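Local coordinates for uncharacterized conserved protein YiiM (Geobacillus stearothermophilus, PDB 5YHH) that probably acts as a molybdenum-cofactor-dependent oxidoreductase of the MOSC family, conferring resistance to hydroxylaminopurine, at residues Ile31-Pro35 / Ala86-Asn92; Tyr68-His72 / Lys146-Tyr150; Asp102-Gly106 / Gln117-Pro121; Leu175-Ile180 / Ala193-Ile197. All blocks are in the same frame, centred on the assembly; numbering follows the deposited sequence.

Interaction 1 (Ile31-Pro35 / Ala86-Asn92)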
loop_
_atom_site.group_PDB
_atom_site.type_symbol
_atom_site.label_atom_id
_atom_site.label_comp_id
_atom_site.label_asym_id
_atom_site.label_seq_id
_atom_site.Cartn_x
_atom_site.Cartn_y
_atom_site.Cartn_z
ATOM N N ILE A 31 -13.864 -1.363 -1.787
ATOM C CA ILE A 31 -12.754 -1.633 -2.711
ATOM C C ILE A 31 -12.953 -0.918 -4.080
ATOM O O ILE A 31 -11.985 -0.648 -4.770
ATOM C CB ILE A 31 -12.564 -3.185 -2.906
ATOM C CG1 ILE A 31 -11.112 -3.531 -3.298
ATOM C CG2 ILE A 31 -13.607 -3.779 -3.883
ATOM C CD1 ILE A 31 -10.158 -3.513 -2.072
ATOM N N ASP A 32 -14.199 -0.644 -4.477
ATOM C CA ASP A 32 -14.462 0.103 -5.705
ATOM C C ASP A 32 -14.252 1.587 -5.421
ATOM O O ASP A 32 -14.977 2.182 -4.625
ATOM C CB ASP A 32 -15.875 -0.123 -6.232
ATOM C CG ASP A 32 -16.142 -1.592 -6.621
ATOM O OD1 ASP A 32 -15.185 -2.376 -6.850
ATOM O OD2 ASP A 32 -17.336 -1.955 -6.678
ATOM N N LYS A 33 -13.229 2.148 -6.044
ATOM C CA LYS A 33 -12.899 3.568 -5.938
ATOM C C LYS A 33 -12.757 4.133 -7.348
ATOM O O LYS A 33 -12.242 3.460 -8.232
ATOM C CB LYS A 33 -11.602 3.759 -5.152
ATOM C CG LYS A 33 -11.657 3.224 -3.736
ATOM C CD LYS A 33 -10.384 3.484 -3.010
ATOM C CE LYS A 33 -10.483 3.092 -1.565
ATOM N NZ LYS A 33 -10.637 1.636 -1.456
ATOM N N THR A 34 -13.225 5.362 -7.548
ATOM C CA THR A 34 -13.236 6.026 -8.865
ATOM C C THR A 34 -12.240 7.182 -8.834
ATOM O O THR A 34 -12.236 7.933 -7.851
ATOM C CB THR A 34 -14.634 6.597 -9.158
ATOM O OG1 THR A 34 -15.618 5.602 -8.838
ATOM C CG2 THR A 34 -14.783 7.006 -10.635
ATOM N N PRO A 35 -11.416 7.327 -9.893
ATOM C CA PRO A 35 -10.537 8.495 -10.056
ATOM C C PRO A 35 -11.321 9.806 -9.964
ATOM O O PRO A 35 -12.371 9.915 -10.595
ATOM C CB PRO A 35 -9.971 8.339 -11.471
ATOM C CG PRO A 35 -10.000 6.854 -11.728
ATOM C CD PRO A 35 -11.205 6.316 -10.957
ATOM N N ALA A 86 -6.391 3.016 -13.215
ATOM C CA ALA A 86 -6.360 3.556 -11.891
ATOM C C ALA A 86 -7.595 3.150 -11.091
ATOM O O ALA A 86 -8.727 3.249 -11.553
ATOM C CB ALA A 86 -6.190 5.127 -11.973
ATOM N N GLY A 87 -7.368 2.639 -9.891
ATOM C CA GLY A 87 -8.460 2.195 -9.012
ATOM C C GLY A 87 -8.672 0.681 -9.049
ATOM O O GLY A 87 -9.382 0.098 -8.223
ATOM N N ALA A 88 -8.010 0.030 -9.985
ATOM C CA ALA A 88 -8.220 -1.393 -10.226
ATOM C C ALA A 88 -7.870 -2.249 -8.995
ATOM O O ALA A 88 -8.458 -3.323 -8.801
ATOM C CB ALA A 88 -7.411 -1.823 -11.483
ATOM N N PHE A 89 -6.917 -1.800 -8.166
ATOM C CA PHE A 89 -6.558 -2.554 -6.935
ATOM C C PHE A 89 -7.145 -2.005 -5.661
ATOM O O PHE A 89 -6.763 -2.398 -4.542
ATOM C CB PHE A 89 -5.040 -2.786 -6.837
ATOM C CG PHE A 89 -4.568 -3.860 -7.806
ATOM C CD1 PHE A 89 -4.825 -3.751 -9.147
ATOM C CD2 PHE A 89 -3.949 -5.006 -7.352
ATOM C CE1 PHE A 89 -4.474 -4.795 -10.021
ATOM C CE2 PHE A 89 -3.582 -6.019 -8.245
ATOM C CZ PHE A 89 -3.849 -5.903 -9.549
ATOM N N GLY A 90 -8.165 -1.171 -5.836
ATOM C CA GLY A 90 -8.856 -0.547 -4.729
ATOM C C GLY A 90 -7.994 0.496 -4.066
ATOM O O GLY A 90 -8.284 0.895 -2.960
ATOM N N GLU A 91 -6.948 0.976 -4.743
ATOM C CA GLU A 91 -6.000 1.886 -4.093
ATOM C C GLU A 91 -6.548 3.323 -3.988
ATOM O O GLU A 91 -7.230 3.792 -4.883
ATOM C CB GLU A 91 -4.630 1.847 -4.794
ATOM C CG GLU A 91 -4.553 2.480 -6.211
ATOM C CD GLU A 91 -5.152 1.727 -7.333
ATOM O OE1 GLU A 91 -5.794 0.656 -7.116
ATOM O OE2 GLU A 91 -4.929 2.196 -8.501
ATOM N N ASN A 92 -6.279 4.008 -2.882
ATOM C CA ASN A 92 -6.539 5.459 -2.792
ATOM C C ASN A 92 -5.676 6.239 -3.758
ATOM O O ASN A 92 -6.148 7.193 -4.418
ATOM C CB ASN A 92 -6.272 5.975 -1.370
ATOM C CG ASN A 92 -7.056 5.248 -0.324
ATOM O OD1 ASN A 92 -6.587 4.260 0.278
ATOM N ND2 ASN A 92 -8.287 5.689 -0.121
HETATM O O HOH W 1 -12.362 0.572 -8.656
#
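Polar contacts hold the edge strand at Lys33 to the turn before strand 93-96. Lys33 points toward the turn, and Lys33 NZ donates a hydrogen bond to Gly90 O at 2.9 Å. The same ammonium also bonds to Gly30 O, so it ties the turn to the residue just before 31-35. Water 1 forms a second bridge: Lys33 N donates to it at 3.2 Å, and it donates to Gly87 O at 3.0 Å. A CA-H...O contact adds to these, with Gly90 CA 3.1 Å from Ile31 O.

Residues Gly87 to Gly90 form a type I beta turn, closed by Gly90 N to Gly87 O at 3.0 Å. Glu91 folds back over it. Glu91 OE2 accepts from Gly87 N at 2.8 Å and Glu91 OE1 from Phe89 N at 2.9 Å; OE2 also bonds to Thr94. Both glycines have positive phi. A CB on Gly87 would clash with Lys33 O, and one on Gly90 with Ile31 CD1. The turn lies in the MOSC domain, beside the sheet in which 27-35 is an outermost strand.

Van der Waals contacts place Lys33 CD 3.7 Å from Glu91 O and Lys33 CE 3.7 Å from Asn92 ND2. Asn92 OD1 accepts from Cys66 N. The one apolar side-chain pair is Pro35 CG with Ala86 CB, at 4.2 Å. Phe89, whose CA-CB bond points away from 31-35, stacks on Tyr68 of strand 65-69.

Interaction 2 (Tyr68-His72 / Lys146-Tyr150)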
loop_
_atom_site.group_PDB
_atom_site.type_symbol
_atom_site.label_atom_id
_atom_site.label_comp_id
_atom_site.label_asym_id
_atom_site.label_seq_id
_atom_site.Cartn_x
_atom_site.Cartn_y
_atom_site.Cartn_z
ATOM N N TYR A 68 -0.823 1.893 -4.869
ATOM C CA TYR A 68 -0.483 0.829 -5.823
ATOM C C TYR A 68 0.309 1.376 -7.001
ATOM O O TYR A 68 -0.062 2.400 -7.563
ATOM C CB TYR A 68 -1.729 0.086 -6.327
ATOM C CG TYR A 68 -1.348 -1.236 -6.889
ATOM C CD1 TYR A 68 -1.093 -2.312 -6.056
ATOM C CD2 TYR A 68 -1.176 -1.398 -8.245
ATOM C CE1 TYR A 68 -0.705 -3.515 -6.565
ATOM C CE2 TYR A 68 -0.813 -2.601 -8.767
ATOM C CZ TYR A 68 -0.568 -3.660 -7.933
ATOM O OH TYR A 68 -0.164 -4.876 -8.427
ATOM N N PRO A 69 1.429 0.720 -7.356
ATOM C CA PRO A 69 2.218 1.152 -8.484
ATOM C C PRO A 69 1.514 0.927 -9.813
ATOM O O PRO A 69 1.267 -0.226 -10.172
ATOM C CB PRO A 69 3.468 0.268 -8.391
ATOM C CG PRO A 69 3.548 -0.117 -6.917
ATOM C CD PRO A 69 2.138 -0.298 -6.547
ATOM N N SER A 70 1.233 1.996 -10.551
ATOM C CA SER A 70 0.605 1.865 -11.877
ATOM C C SER A 70 1.432 0.981 -12.832
ATOM O O SER A 70 0.881 0.324 -13.759
ATOM C CB SER A 70 0.352 3.252 -12.509
ATOM O OG SER A 70 1.568 3.974 -12.755
ATOM N N GLU A 71 2.752 0.949 -12.627
ATOM C CA GLU A 71 3.623 0.165 -13.498
ATOM C C GLU A 71 3.127 -1.266 -13.595
ATOM O O GLU A 71 3.224 -1.881 -14.637
ATOM C CB GLU A 71 5.088 0.181 -13.028
ATOM C CG GLU A 71 5.811 1.537 -13.194
ATOM C CD GLU A 71 5.593 2.491 -12.021
ATOM O OE1 GLU A 71 4.679 2.239 -11.194
ATOM O OE2 GLU A 71 6.319 3.526 -11.929
ATOM N N HIS A 72 2.596 -1.803 -12.495
ATOM C CA HIS A 72 2.193 -3.203 -12.469
ATOM C C HIS A 72 0.974 -3.489 -13.327
ATOM O O HIS A 72 0.751 -4.638 -13.724
ATOM C CB HIS A 72 1.919 -3.646 -11.027
ATOM C CG HIS A 72 3.119 -3.562 -10.155
ATOM N ND1 HIS A 72 4.403 -3.734 -10.636
ATOM C CD2 HIS A 72 3.238 -3.310 -8.829
ATOM C CE1 HIS A 72 5.259 -3.608 -9.633
ATOM N NE2 HIS A 72 4.576 -3.346 -8.529
ATOM N N LYS A 146 3.787 -7.932 -6.381
ATOM C CA LYS A 146 3.210 -6.701 -6.939
ATOM C C LYS A 146 1.988 -6.333 -6.123
ATOM O O LYS A 146 0.849 -6.386 -6.591
ATOM C CB LYS A 146 2.866 -6.874 -8.422
ATOM C CG LYS A 146 4.087 -7.231 -9.272
ATOM C CD LYS A 146 3.728 -7.477 -10.760
ATOM C CE LYS A 146 4.898 -8.110 -11.597
ATOM N NZ LYS A 146 5.992 -7.148 -11.834
ATOM N N SER A 147 2.257 -5.922 -4.888
ATOM C CA SER A 147 1.249 -5.794 -3.839
ATOM C C SER A 147 0.863 -4.367 -3.524
ATOM O O SER A 147 -0.235 -4.109 -2.997
ATOM C CB SER A 147 1.803 -6.413 -2.539
ATOM O OG SER A 147 2.925 -5.663 -2.047
ATOM N N GLY A 148 1.768 -3.436 -3.773
ATOM C CA GLY A 148 1.610 -2.094 -3.184
ATOM C C GLY A 148 1.793 -2.089 -1.662
ATOM O O GLY A 148 2.310 -3.034 -1.080
ATOM N N PHE A 149 1.389 -0.998 -1.021
ATOM C CA PHE A 149 1.788 -0.724 0.376
ATOM C C PHE A 149 0.911 0.391 0.943
ATOM O O PHE A 149 0.218 1.110 0.201
ATOM C CB PHE A 149 3.282 -0.345 0.482
ATOM C CG PHE A 149 3.768 0.560 -0.671
ATOM C CD1 PHE A 149 3.540 1.909 -0.643
ATOM C CD2 PHE A 149 4.353 0.019 -1.787
ATOM C CE1 PHE A 149 3.949 2.730 -1.698
ATOM C CE2 PHE A 149 4.772 0.843 -2.870
ATOM C CZ PHE A 149 4.557 2.189 -2.806
ATOM N N TYR A 150 0.949 0.545 2.257
ATOM C CA TYR A 150 0.172 1.577 2.888
ATOM C C TYR A 150 1.084 2.679 3.421
ATOM O O TYR A 150 2.236 2.424 3.768
ATOM C CB TYR A 150 -0.572 0.994 4.091
ATOM C CG TYR A 150 -1.762 0.158 3.771
ATOM C CD1 TYR A 150 -1.644 -1.221 3.634
ATOM C CD2 TYR A 150 -3.026 0.728 3.692
ATOM C CE1 TYR A 150 -2.754 -2.010 3.398
ATOM C CE2 TYR A 150 -4.145 -0.053 3.459
ATOM C CZ TYR A 150 -3.994 -1.401 3.287
ATOM O OH TYR A 150 -5.083 -2.153 3.049
HETATM O O HOH W 2 5.512 -4.650 -13.223
#
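Lys146 makes the first and largest part of this contact. Lys146 O accepts a hydrogen bond from Tyr68 OH at 2.6 Å, near the plane of the tyrosine ring. The lysine side chain runs over one face of the His72 ring. Lys146 CG sits 3.7 Å from the His72 ring centroid, only 7° off the normal, which is a CH-pi contact. Lys146 CB is 3.6 Å from His72 CD2. The end of the lysine reaches water 2, with Lys146 NZ 2.9 Å from the water and His72 ND1 3.0 Å from it. His72 NE2 is bonded to Glu100, so both ring nitrogens have partners.

The CA-CB bond of Ser147 points away from 68-72, and Ser147 OG donates to Gly148 O at 2.9 Å. Ser147 C still lies 3.5 Å from Tyr68 CE1. Gly148 follows with positive phi. Gly148 CA is 3.8 Å from Pro69 CD, and a CB here would clash with Tyr68 CD1. The missing side chain lets the chain pass close to the tyrosine. At Phe149 the strand begins, and Phe149 CE2 meets Pro69 CG at 4.3 Å.

The contact joins two neighbouring antiparallel strands of the MOSC-domain sheet, 65-69 and 149-153, where Phe149 pairs with Ala67. Helix 71-80 starts at the end of the first strand. It provides Trp76 as a second partner for Tyr68 OH and Tyr75 for a cation-pi contact with Lys146.

Interaction 3 (Asp102-Gly106 / Gln117-Pro121)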
loop_
_atom_site.group_PDB
_atom_site.type_symbol
_atom_site.label_atom_id
_atom_site.label_comp_id
_atom_site.label_asym_id
_atom_site.label_seq_id
_atom_site.Cartn_x
_atom_site.Cartn_y
_atom_site.Cartn_z
ATOM N N ASP A 102 11.857 -0.114 -4.436
ATOM C CA ASP A 102 12.452 1.202 -4.195
ATOM C C ASP A 102 11.898 1.870 -2.933
ATOM O O ASP A 102 12.524 2.786 -2.426
ATOM C CB ASP A 102 12.113 2.158 -5.322
ATOM C CG ASP A 102 12.574 1.665 -6.683
ATOM O OD1 ASP A 102 13.682 1.052 -6.771
ATOM O OD2 ASP A 102 11.788 1.890 -7.652
ATOM N N VAL A 103 10.717 1.468 -2.481
ATOM C CA VAL A 103 10.082 2.101 -1.328
ATOM C C VAL A 103 10.440 1.298 -0.075
ATOM O O VAL A 103 10.363 0.057 -0.068
ATOM C CB VAL A 103 8.565 2.144 -1.521
ATOM C CG1 VAL A 103 7.842 2.619 -0.244
ATOM C CG2 VAL A 103 8.222 3.008 -2.711
ATOM N N CYS A 104 10.807 2.011 0.985
ATOM C CA CYS A 104 11.238 1.384 2.229
ATOM C C CYS A 104 10.309 1.682 3.387
ATOM O O CYS A 104 9.690 2.741 3.455
ATOM C CB CYS A 104 12.660 1.830 2.592
ATOM S SG CYS A 104 13.890 1.188 1.440
ATOM N N LEU A 105 10.247 0.745 4.311
ATOM C CA LEU A 105 9.489 0.921 5.528
ATOM C C LEU A 105 10.063 2.148 6.223
ATOM O O LEU A 105 11.281 2.307 6.297
ATOM C CB LEU A 105 9.643 -0.314 6.396
ATOM C CG LEU A 105 8.988 -0.276 7.782
ATOM C CD1 LEU A 105 7.458 -0.100 7.666
ATOM C CD2 LEU A 105 9.388 -1.573 8.475
ATOM N N GLY A 106 9.193 3.054 6.642
ATOM C CA GLY A 106 9.628 4.255 7.328
ATOM C C GLY A 106 9.920 5.446 6.449
ATOM O O GLY A 106 10.105 6.538 6.978
ATOM N N GLN A 117 4.062 8.460 5.687
ATOM C CA GLN A 117 5.129 7.518 6.000
ATOM C C GLN A 117 4.671 6.115 5.658
ATOM O O GLN A 117 3.568 5.717 6.039
ATOM C CB GLN A 117 5.477 7.543 7.492
ATOM C CG GLN A 117 6.709 6.694 7.869
ATOM C CD GLN A 117 7.083 6.796 9.334
ATOM O OE1 GLN A 117 6.233 6.638 10.224
ATOM N NE2 GLN A 117 8.367 7.044 9.603
ATOM N N VAL A 118 5.559 5.355 5.022
ATOM C CA VAL A 118 5.294 3.943 4.690
ATOM C C VAL A 118 5.238 3.121 5.961
ATOM O O VAL A 118 6.143 3.203 6.792
ATOM C CB VAL A 118 6.378 3.380 3.718
ATOM C CG1 VAL A 118 6.129 1.898 3.393
ATOM C CG2 VAL A 118 6.420 4.205 2.424
ATOM N N SER A 119 4.171 2.351 6.106
ATOM C CA SER A 119 3.879 1.598 7.332
ATOM C C SER A 119 3.907 0.080 7.214
ATOM O O SER A 119 4.218 -0.609 8.185
ATOM C CB SER A 119 2.499 1.987 7.842
ATOM O OG SER A 119 1.481 1.661 6.917
ATOM N N GLN A 120 3.525 -0.431 6.042
ATOM C CA GLN A 120 3.446 -1.863 5.793
ATOM C C GLN A 120 3.158 -2.163 4.308
ATOM O O GLN A 120 2.612 -1.313 3.596
ATOM C CB GLN A 120 2.323 -2.470 6.640
ATOM C CG GLN A 120 0.932 -1.918 6.351
ATOM C CD GLN A 120 -0.180 -2.786 6.955
ATOM O OE1 GLN A 120 -0.394 -2.725 8.132
ATOM N NE2 GLN A 120 -0.856 -3.618 6.127
ATOM N N PRO A 121 3.511 -3.380 3.847
ATOM C CA PRO A 121 2.985 -3.906 2.581
ATOM C C PRO A 121 1.478 -4.078 2.649
ATOM O O PRO A 121 0.909 -4.163 3.733
ATOM C CB PRO A 121 3.667 -5.285 2.466
ATOM C CG PRO A 121 4.800 -5.223 3.421
ATOM C CD PRO A 121 4.314 -4.406 4.544
#
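The two segments cross rather than pair along their length. The line from Val103 to Gly106 makes 104° with that from Gln117 to Gln120. The backbones come closest at Gly106 and Val118, whose CA atoms are 5.1 Å apart. There Gly106 N donates to Val118 O at 3.1 Å. Gly106 has phi/psi of 90/-10, a conformation that calls for glycine, since a CB would press against the carbonyl O of Leu105.

Gln117 gives a second hydrogen bond at the same glycine, from Gln117 NE2 to Gly106 O at 3.2 Å. Its OE1 is bonded to Arg152. Val118 points toward the loop and fills the angle of the crossing. Val118 CG2 touches Val103 CG1 at 3.4 Å, and Val118 CB is 3.4 Å from Cys104 O. The CA-CB bond of Leu105 points away, but the side chain returns and places Leu105 CD1 3.3 Å from Ser119 O.

This buried corner belongs to the MOSC domain, where the loop leads into strand 108-111 and so back to strand 114-121. Strand 149-153 lies next to 114-121, and its Phe149 touches Val103. Helix 177-185 packs on the contact, Ile177 against Val118 and Ile180 against Leu105.

Interaction 4 (Leu175-Ile180 / Ala193-Ile197)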
loop_
_atom_site.group_PDB
_atom_site.type_symbol
_atom_site.label_atom_id
_atom_site.label_comp_id
_atom_site.label_asym_id
_atom_site.label_seq_id
_atom_site.Cartn_x
_atom_site.Cartn_y
_atom_site.Cartn_z
ATOM N N LEU A 175 14.785 -0.843 4.540
ATOM C CA LEU A 175 14.150 -2.149 4.334
ATOM C C LEU A 175 12.999 -2.017 3.328
ATOM O O LEU A 175 11.992 -1.374 3.613
ATOM C CB LEU A 175 13.572 -2.684 5.633
ATOM C CG LEU A 175 14.497 -2.691 6.857
ATOM C CD1 LEU A 175 13.725 -3.182 8.077
ATOM C CD2 LEU A 175 15.744 -3.513 6.649
ATOM N N SER A 176 13.141 -2.621 2.159
ATOM C CA SER A 176 12.193 -2.365 1.075
ATOM C C SER A 176 10.903 -3.101 1.343
ATOM O O SER A 176 10.903 -4.076 2.063
ATOM C CB SER A 176 12.770 -2.759 -0.279
ATOM O OG SER A 176 13.033 -4.131 -0.348
ATOM N N ILE A 177 9.802 -2.628 0.782
ATOM C CA ILE A 177 8.553 -3.397 0.859
ATOM C C ILE A 177 8.753 -4.777 0.191
ATOM O O ILE A 177 8.213 -5.772 0.662
ATOM C CB ILE A 177 7.379 -2.627 0.202
ATOM C CG1 ILE A 177 7.074 -1.349 1.003
ATOM C CG2 ILE A 177 6.138 -3.534 -0.001
ATOM C CD1 ILE A 177 6.547 -1.598 2.399
ATOM N N ALA A 178 9.544 -4.854 -0.888
ATOM C CA ALA A 178 9.803 -6.153 -1.520
ATOM C C ALA A 178 10.482 -7.115 -0.568
ATOM O O ALA A 178 10.102 -8.277 -0.503
ATOM C CB ALA A 178 10.638 -6.024 -2.829
ATOM N N TYR A 179 11.500 -6.619 0.142
ATOM C CA TYR A 179 12.223 -7.412 1.144
ATOM C C TYR A 179 11.280 -7.883 2.236
ATOM O O TYR A 179 11.316 -9.041 2.608
ATOM C CB TYR A 179 13.379 -6.597 1.760
ATOM C CG TYR A 179 14.084 -7.274 2.911
ATOM C CD1 TYR A 179 15.003 -8.298 2.691
ATOM C CD2 TYR A 179 13.828 -6.884 4.232
ATOM C CE1 TYR A 179 15.646 -8.918 3.753
ATOM C CE2 TYR A 179 14.460 -7.505 5.299
ATOM C CZ TYR A 179 15.372 -8.510 5.055
ATOM O OH TYR A 179 15.984 -9.109 6.118
ATOM N N ILE A 180 10.446 -6.976 2.756
ATOM C CA ILE A 180 9.554 -7.319 3.861
ATOM C C ILE A 180 8.511 -8.363 3.418
ATOM O O ILE A 180 8.273 -9.328 4.128
ATOM C CB ILE A 180 8.898 -6.084 4.494
ATOM C CG1 ILE A 180 9.970 -5.192 5.168
ATOM C CG2 ILE A 180 7.901 -6.533 5.518
ATOM C CD1 ILE A 180 9.549 -3.747 5.496
ATOM N N ALA A 193 15.985 -11.896 10.496
ATOM C CA ALA A 193 15.242 -11.047 9.572
ATOM C C ALA A 193 13.961 -10.497 10.214
ATOM O O ALA A 193 13.687 -9.304 10.139
ATOM C CB ALA A 193 14.911 -11.811 8.309
ATOM N N MET A 194 13.188 -11.374 10.846
ATOM C CA MET A 194 11.924 -10.983 11.467
ATOM C C MET A 194 12.125 -10.034 12.655
ATOM O O MET A 194 11.449 -9.000 12.731
ATOM C CB MET A 194 11.097 -12.213 11.866
ATOM C CG MET A 194 10.540 -12.995 10.659
ATOM S SD MET A 194 9.415 -14.334 11.135
ATOM C CE MET A 194 10.528 -15.411 12.037
ATOM N N LYS A 195 13.053 -10.360 13.557
ATOM C CA LYS A 195 13.334 -9.497 14.710
ATOM C C LYS A 195 13.670 -8.077 14.239
ATOM O O LYS A 195 13.176 -7.097 14.792
ATOM C CB LYS A 195 14.474 -10.050 15.583
ATOM C CG LYS A 195 14.549 -9.406 16.983
ATOM C CD LYS A 195 15.558 -10.108 17.912
ATOM C CE LYS A 195 15.003 -10.261 19.335
ATOM N NZ LYS A 195 16.018 -10.650 20.371
ATOM N N GLN A 196 14.495 -7.979 13.203
ATOM C CA GLN A 196 14.907 -6.685 12.657
ATOM C C GLN A 196 13.733 -5.854 12.109
ATOM O O GLN A 196 13.614 -4.659 12.391
ATOM C CB GLN A 196 15.919 -6.915 11.547
ATOM C CG GLN A 196 16.234 -5.675 10.745
ATOM C CD GLN A 196 16.988 -5.999 9.484
ATOM O OE1 GLN A 196 18.102 -5.521 9.297
ATOM N NE2 GLN A 196 16.387 -6.822 8.608
ATOM N N ILE A 197 12.873 -6.489 11.326
ATOM C CA ILE A 197 11.707 -5.803 10.780
ATOM C C ILE A 197 10.723 -5.441 11.902
ATOM O O ILE A 197 10.204 -4.330 11.942
ATOM C CB ILE A 197 11.002 -6.643 9.689
ATOM C CG1 ILE A 197 11.940 -6.848 8.474
ATOM C CG2 ILE A 197 9.734 -5.962 9.279
ATOM C CD1 ILE A 197 11.538 -8.004 7.513
#
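Ile197 is the central side chain here. It takes the m, t rotamer, which extends CD1 toward helix 177-185. Ile197 CD1 meets Tyr179 CE2 at 3.7 Å and Ile180 CG1 at 4.0 Å. Further back, Ile197 CG1 is 4.1 Å from Leu175 CD1. Ile180 has the same m, t rotamer, although its CA-CB bond points sideways to the other segment. Leu175 is also m, t and points toward helix 191-199, placing Leu175 CD2 3.9 Å from Gln196 NE2.

These residues belong to the C-terminal three-helix domain of YiiM-like proteins, and the contact joins the first two of its helices. Ser176 is the N-cap of the first. Its chi1 is p, and Ser176 OG accepts from Tyr179 N at 3.0 Å. Leu175 thus lies just before the cap and still packs on the second helix. Helix 205-213 adds Phe211 beside Ile197 and Trp207 beside Ile180. Ile177 touches Val118 and Pro121 and so places helix 177-185 on strand 114-121.

Tyr179 has chi1 t, which carries its ring across to helix 191-199. Tyr179 OH lies 3.6 Å from Ala193 CB and 3.4 Å from Gln196 NE2. The small Ala193 leaves room for this phenol end. Gln196 is extended, with chi1 and chi2 both t, and is exposed to solvent.

Overall arrangement
Interactions 2, 3 and 4 are buried, while interaction 1 lies partly open at the sheet's outermost strand 27-35. Interactions 1, 2 and 3 all reach the mixed sheet. Interactions 1 and 2 touch through Phe89 and Tyr68. Interaction 3 is nested in the loop closed by interaction 2; interaction 2 uses strand 149-153 and interaction 3 its neighbour 114-121. Interaction 4 joins helix 177-185, with Leu175 just before it, to helix 191-199, yet it meets interaction 3 through probable backbone hydrogen bonds, Leu105 to Leu175 and Ile177 to Val103. Polar and water-mediated bonds dominate interaction 1. Interactions 2 and 3 mix hydrogen bonds with packing, and interaction 4 is mainly apolar. Interactions 1 and 4 are farthest apart, with centres about 27 Å from each other.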